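Local coordinates for uncharacterized protein Atu1872 (Agrobacterium tumefaciens, PDB 2QNT) that is of unknown function but is related to the glyoxalase/bleomycin resistance protein/dioxygenase family, which includes metalloenzymes and drug-binding proteins, at residues L102-F114 with D118-L128. Numbering follows the deposited sequence. Where two conformers were deposited one is given.
With EPE (4-(2-hydroxyethyl)-1-piperazine ethanesulfonic acid), chain B.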
# COMPACT_ATOMS: atom_id res chain seq x y z
N LEU A 102 -0.83 -4.48 -22.07
CA LEU A 102 -2.15 -3.96 -21.85
C LEU A 102 -3.17 -4.95 -22.37
O LEU A 102 -3.25 -5.17 -23.59
CB LEU A 102 -2.22 -2.56 -22.53
CG LEU A 102 -3.52 -1.77 -22.42
CD1 LEU A 102 -3.96 -1.59 -21.01
CD2 LEU A 102 -3.26 -0.43 -23.09
N GLU A 103 -3.94 -5.54 -21.46
CA GLU A 103 -4.83 -6.70 -21.74
C GLU A 103 -6.14 -6.54 -21.02
O GLU A 103 -6.15 -6.17 -19.86
CB GLU A 103 -4.17 -8.00 -21.21
CG GLU A 103 -2.90 -8.37 -21.99
CD GLU A 103 -2.14 -9.60 -21.48
OE1 GLU A 103 -2.40 -10.13 -20.39
OE2 GLU A 103 -1.25 -10.08 -22.22
N ARG A 104 -7.24 -6.83 -21.67
CA ARG A 104 -8.53 -6.88 -21.05
C ARG A 104 -8.56 -8.02 -20.03
O ARG A 104 -8.28 -9.18 -20.33
CB ARG A 104 -9.61 -7.03 -22.11
CG ARG A 104 -11.01 -6.83 -21.53
CD ARG A 104 -12.10 -6.80 -22.58
NE ARG A 104 -11.84 -5.85 -23.66
CZ ARG A 104 -12.01 -4.52 -23.60
NH1 ARG A 104 -12.45 -3.93 -22.49
NH2 ARG A 104 -11.73 -3.78 -24.67
N GLN A 105 -8.93 -7.66 -18.82
CA GLN A 105 -9.05 -8.62 -17.72
C GLN A 105 -10.40 -9.33 -17.75
O GLN A 105 -11.30 -8.96 -18.50
CB GLN A 105 -8.84 -7.91 -16.38
CG GLN A 105 -7.51 -7.21 -16.28
CD GLN A 105 -6.36 -8.17 -16.38
OE1 GLN A 105 -6.13 -8.94 -15.46
NE2 GLN A 105 -5.62 -8.15 -17.51
N ALA A 106 -10.54 -10.35 -16.90
CA ALA A 106 -11.75 -11.17 -16.87
C ALA A 106 -13.00 -10.34 -16.57
O ALA A 106 -14.10 -10.71 -16.93
CB ALA A 106 -11.60 -12.30 -15.83
N TRP A 107 -12.82 -9.23 -15.87
CA TRP A 107 -13.90 -8.32 -15.50
C TRP A 107 -14.10 -7.16 -16.48
O TRP A 107 -14.89 -6.25 -16.22
CB TRP A 107 -13.67 -7.78 -14.09
CG TRP A 107 -12.32 -7.16 -13.85
CD1 TRP A 107 -12.02 -5.83 -13.88
CD2 TRP A 107 -11.12 -7.84 -13.47
NE1 TRP A 107 -10.70 -5.65 -13.55
CE2 TRP A 107 -10.12 -6.87 -13.32
CE3 TRP A 107 -10.78 -9.18 -13.27
CZ2 TRP A 107 -8.83 -7.18 -12.90
CZ3 TRP A 107 -9.47 -9.49 -12.91
CH2 TRP A 107 -8.52 -8.50 -12.74
N GLY A 108 -13.37 -7.18 -17.59
CA GLY A 108 -13.63 -6.27 -18.70
C GLY A 108 -12.75 -5.04 -18.78
O GLY A 108 -12.76 -4.32 -19.78
N GLN A 109 -12.00 -4.77 -17.73
CA GLN A 109 -11.11 -3.61 -17.68
C GLN A 109 -9.77 -3.92 -18.33
O GLN A 109 -9.21 -4.98 -18.11
CB GLN A 109 -10.87 -3.25 -16.21
CG GLN A 109 -10.07 -2.00 -15.95
CD GLN A 109 -9.62 -1.90 -14.51
OE1 GLN A 109 -9.69 -2.87 -13.74
NE2 GLN A 109 -9.18 -0.72 -14.11
N ARG A 110 -9.25 -2.98 -19.12
CA ARG A 110 -7.92 -3.09 -19.70
C ARG A 110 -6.87 -2.55 -18.73
O ARG A 110 -6.97 -1.40 -18.27
CB ARG A 110 -7.87 -2.32 -21.00
CG ARG A 110 -8.84 -2.86 -22.03
CD ARG A 110 -8.96 -1.96 -23.21
NE ARG A 110 -7.74 -1.91 -23.97
CZ ARG A 110 -7.13 -0.81 -24.38
NH1 ARG A 110 -7.64 0.41 -24.11
NH2 ARG A 110 -6.02 -0.94 -25.10
N VAL A 111 -5.89 -3.40 -18.40
CA VAL A 111 -4.81 -3.02 -17.51
C VAL A 111 -3.49 -3.56 -17.98
O VAL A 111 -3.44 -4.53 -18.72
CB VAL A 111 -5.06 -3.52 -16.03
CG1 VAL A 111 -6.54 -3.35 -15.65
CG2 VAL A 111 -4.61 -4.94 -15.81
N PHE A 112 -2.39 -2.96 -17.52
CA PHE A 112 -1.08 -3.58 -17.65
C PHE A 112 -0.41 -3.62 -16.30
O PHE A 112 -0.78 -2.89 -15.40
CB PHE A 112 -0.20 -2.91 -18.73
CG PHE A 112 0.18 -1.47 -18.49
CD1 PHE A 112 1.51 -1.13 -18.20
CD2 PHE A 112 -0.71 -0.45 -18.70
CE1 PHE A 112 1.90 0.19 -18.07
CE2 PHE A 112 -0.31 0.88 -18.58
CZ PHE A 112 1.00 1.18 -18.25
N ARG A 113 0.55 -4.52 -16.14
CA ARG A 113 1.20 -4.74 -14.84
C ARG A 113 2.70 -4.87 -15.06
O ARG A 113 3.16 -5.36 -16.11
CB ARG A 113 0.64 -5.98 -14.16
CG ARG A 113 -0.86 -5.88 -13.89
CD ARG A 113 -1.38 -7.01 -13.01
NE ARG A 113 -2.82 -6.92 -12.74
CZ ARG A 113 -3.75 -7.64 -13.36
NH1 ARG A 113 -3.45 -8.50 -14.33
NH2 ARG A 113 -5.03 -7.54 -13.02
N PHE A 114 3.48 -4.39 -14.09
CA PHE A 114 4.92 -4.25 -14.25
C PHE A 114 5.56 -4.08 -12.91
O PHE A 114 4.89 -3.93 -11.89
CB PHE A 114 5.26 -3.08 -15.17
CG PHE A 114 4.67 -1.77 -14.75
CD1 PHE A 114 5.41 -0.86 -14.01
CD2 PHE A 114 3.40 -1.40 -15.12
CE1 PHE A 114 4.89 0.34 -13.63
CE2 PHE A 114 2.87 -0.18 -14.74
CZ PHE A 114 3.64 0.69 -13.99
N ASP A 118 12.35 -1.51 -7.46
CA ASP A 118 12.66 -2.40 -6.34
C ASP A 118 11.96 -3.74 -6.50
O ASP A 118 12.14 -4.63 -5.65
CB ASP A 118 12.26 -1.75 -5.02
CG ASP A 118 13.16 -0.61 -4.67
OD1 ASP A 118 14.16 -0.85 -3.96
OD2 ASP A 118 12.89 0.51 -5.15
N GLY A 119 11.20 -3.92 -7.58
CA GLY A 119 10.47 -5.14 -7.78
C GLY A 119 9.07 -5.20 -7.23
O GLY A 119 8.43 -6.25 -7.29
N HIS A 120 8.55 -4.09 -6.70
CA HIS A 120 7.17 -4.09 -6.24
C HIS A 120 6.26 -4.20 -7.45
O HIS A 120 6.57 -3.63 -8.51
CB HIS A 120 6.82 -2.81 -5.46
CG HIS A 120 7.58 -2.64 -4.20
ND1 HIS A 120 7.48 -3.52 -3.13
CD2 HIS A 120 8.45 -1.67 -3.81
CE1 HIS A 120 8.25 -3.08 -2.15
NE2 HIS A 120 8.85 -1.96 -2.54
N ALA A 121 5.13 -4.89 -7.34
CA ALA A 121 4.21 -5.10 -8.44
C ALA A 121 3.25 -3.94 -8.53
O ALA A 121 2.61 -3.55 -7.53
CB ALA A 121 3.47 -6.43 -8.25
N ILE A 122 3.14 -3.38 -9.74
CA ILE A 122 2.25 -2.27 -10.06
C ILE A 122 1.28 -2.62 -11.17
O ILE A 122 1.66 -3.23 -12.17
CB ILE A 122 3.04 -1.04 -10.55
CG1 ILE A 122 3.86 -0.43 -9.42
CG2 ILE A 122 2.08 0.02 -11.11
CD1 ILE A 122 4.89 0.56 -9.91
N GLU A 123 0.05 -2.17 -11.00
CA GLU A 123 -0.96 -2.25 -12.05
C GLU A 123 -1.40 -0.86 -12.39
O GLU A 123 -1.65 -0.05 -11.50
CB GLU A 123 -2.16 -3.07 -11.55
CG GLU A 123 -3.31 -3.10 -12.55
CD GLU A 123 -4.45 -3.97 -12.14
OE1 GLU A 123 -4.25 -4.91 -11.35
OE2 GLU A 123 -5.57 -3.64 -12.61
N VAL A 124 -1.52 -0.60 -13.70
CA VAL A 124 -2.15 0.60 -14.22
C VAL A 124 -3.32 0.16 -15.05
O VAL A 124 -3.15 -0.50 -16.07
CB VAL A 124 -1.18 1.48 -15.01
CG1 VAL A 124 -1.90 2.65 -15.68
CG2 VAL A 124 -0.02 1.97 -14.15
N GLY A 125 -4.51 0.57 -14.64
CA GLY A 125 -5.74 0.24 -15.34
C GLY A 125 -6.45 1.45 -15.86
O GLY A 125 -6.28 2.58 -15.35
N GLU A 126 -7.30 1.21 -16.86
CA GLU A 126 -8.18 2.28 -17.29
C GLU A 126 -9.10 2.66 -16.16
O GLU A 126 -9.44 1.85 -15.30
CB GLU A 126 -8.98 1.91 -18.53
CG GLU A 126 -9.93 0.76 -18.34
CD GLU A 126 -10.65 0.43 -19.62
OE1 GLU A 126 -11.04 1.38 -20.35
OE2 GLU A 126 -10.80 -0.76 -19.92
N SER A 127 -9.55 3.91 -16.18
CA SER A 127 -10.34 4.46 -15.11
C SER A 127 -11.67 3.71 -15.03
O SER A 127 -12.25 3.34 -16.05
CB SER A 127 -10.58 5.97 -15.36
OG SER A 127 -9.41 6.68 -14.97
N LEU A 128 -12.11 3.48 -13.79
CA LEU A 128 -13.39 2.87 -13.52
C LEU A 128 -14.34 3.93 -12.98
O LEU A 128 -15.51 3.96 -13.35
CB LEU A 128 -13.22 1.74 -12.48
CG LEU A 128 -12.39 0.53 -12.91
CD1 LEU A 128 -12.28 -0.47 -11.79
CD2 LEU A 128 -12.93 -0.15 -14.18
N1 EPE B . -11.37 -4.10 -9.51
C2 EPE B . -10.37 -3.07 -9.76
C3 EPE B . -9.15 -3.40 -8.95
N4 EPE B . -8.56 -4.69 -9.34
C5 EPE B . -9.56 -5.72 -9.10
C6 EPE B . -10.83 -5.43 -9.87
C7 EPE B . -7.32 -4.97 -8.64
C8 EPE B . -6.60 -6.22 -9.08
O8 EPE B . -6.37 -6.22 -10.46
C9 EPE B . -12.52 -3.73 -10.35
C10 EPE B . -13.67 -4.68 -10.15
S EPE B . -15.14 -4.09 -11.01
O1S EPE B . -14.77 -4.09 -12.42
O2S EPE B . -15.37 -2.75 -10.49
O3S EPE B . -16.13 -5.07 -10.63
O HOH W 1 -8.04 -4.10 -11.91
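Arg113 and Glu123, a non-hydrogen-bonded pair, lie side by side on one face of the antiparallel beta hairpin 110-114/121-126, the central pair of strands in the second mixed four-stranded sheet of this glyoxalase-like fold. With CG anti to the backbone N (chi1 175°), the extended Glu123 runs alongside Arg113, and Arg113 NE donates to Glu123 OE1 at 2.8 Å in a salt bridge. The bond lies near the guanidinium plane but comes in from above the carboxylate, the two planes being nearly perpendicular. NH1 and NH2 of Arg113 together grip Gln105 OE1, and Val111 CG2 covers one guanidinium face; these bonds, with that of NH1 to His100, limit its rotation.

A HEPES molecule, probably from the crystallisation liquor, lies against Trp107, Arg113, Glu123 and Leu128: its hydroxyl O8 accepts from Arg113 NH2 and donates to Glu123 OE1 (2.6 Å), and its ring carbon C6 lies over one face of Trp107, whose other face rests on Gln105 CB. Trp107 NE1 reaches a lone pair of Gln109 OE1 in plane, at 3.0 Å.

Phe112, Phe114, Ile122 and Val124 make an apolar patch on the hairpin's opposite face. Phe114 CG sits between the backbone N and the carbonyl carbon (chi1 55°), which swings the ring across to Ile122; Ile122 CB lies over its face and Val124 CG2 meets its edge. Phe112 likewise receives Val124 CB over one face, and Phe89 of helix 85-92 packs edge-to-face against it.

At the open end, Arg110 N donates almost straight (173°) to the anti side of Glu126 OE2, while the Arg110 guanidinium turns to Asp86. Alongside, the extended Gln109 sends NE2 to Glu126 O, 2.8 Å away and in the carbonyl plane.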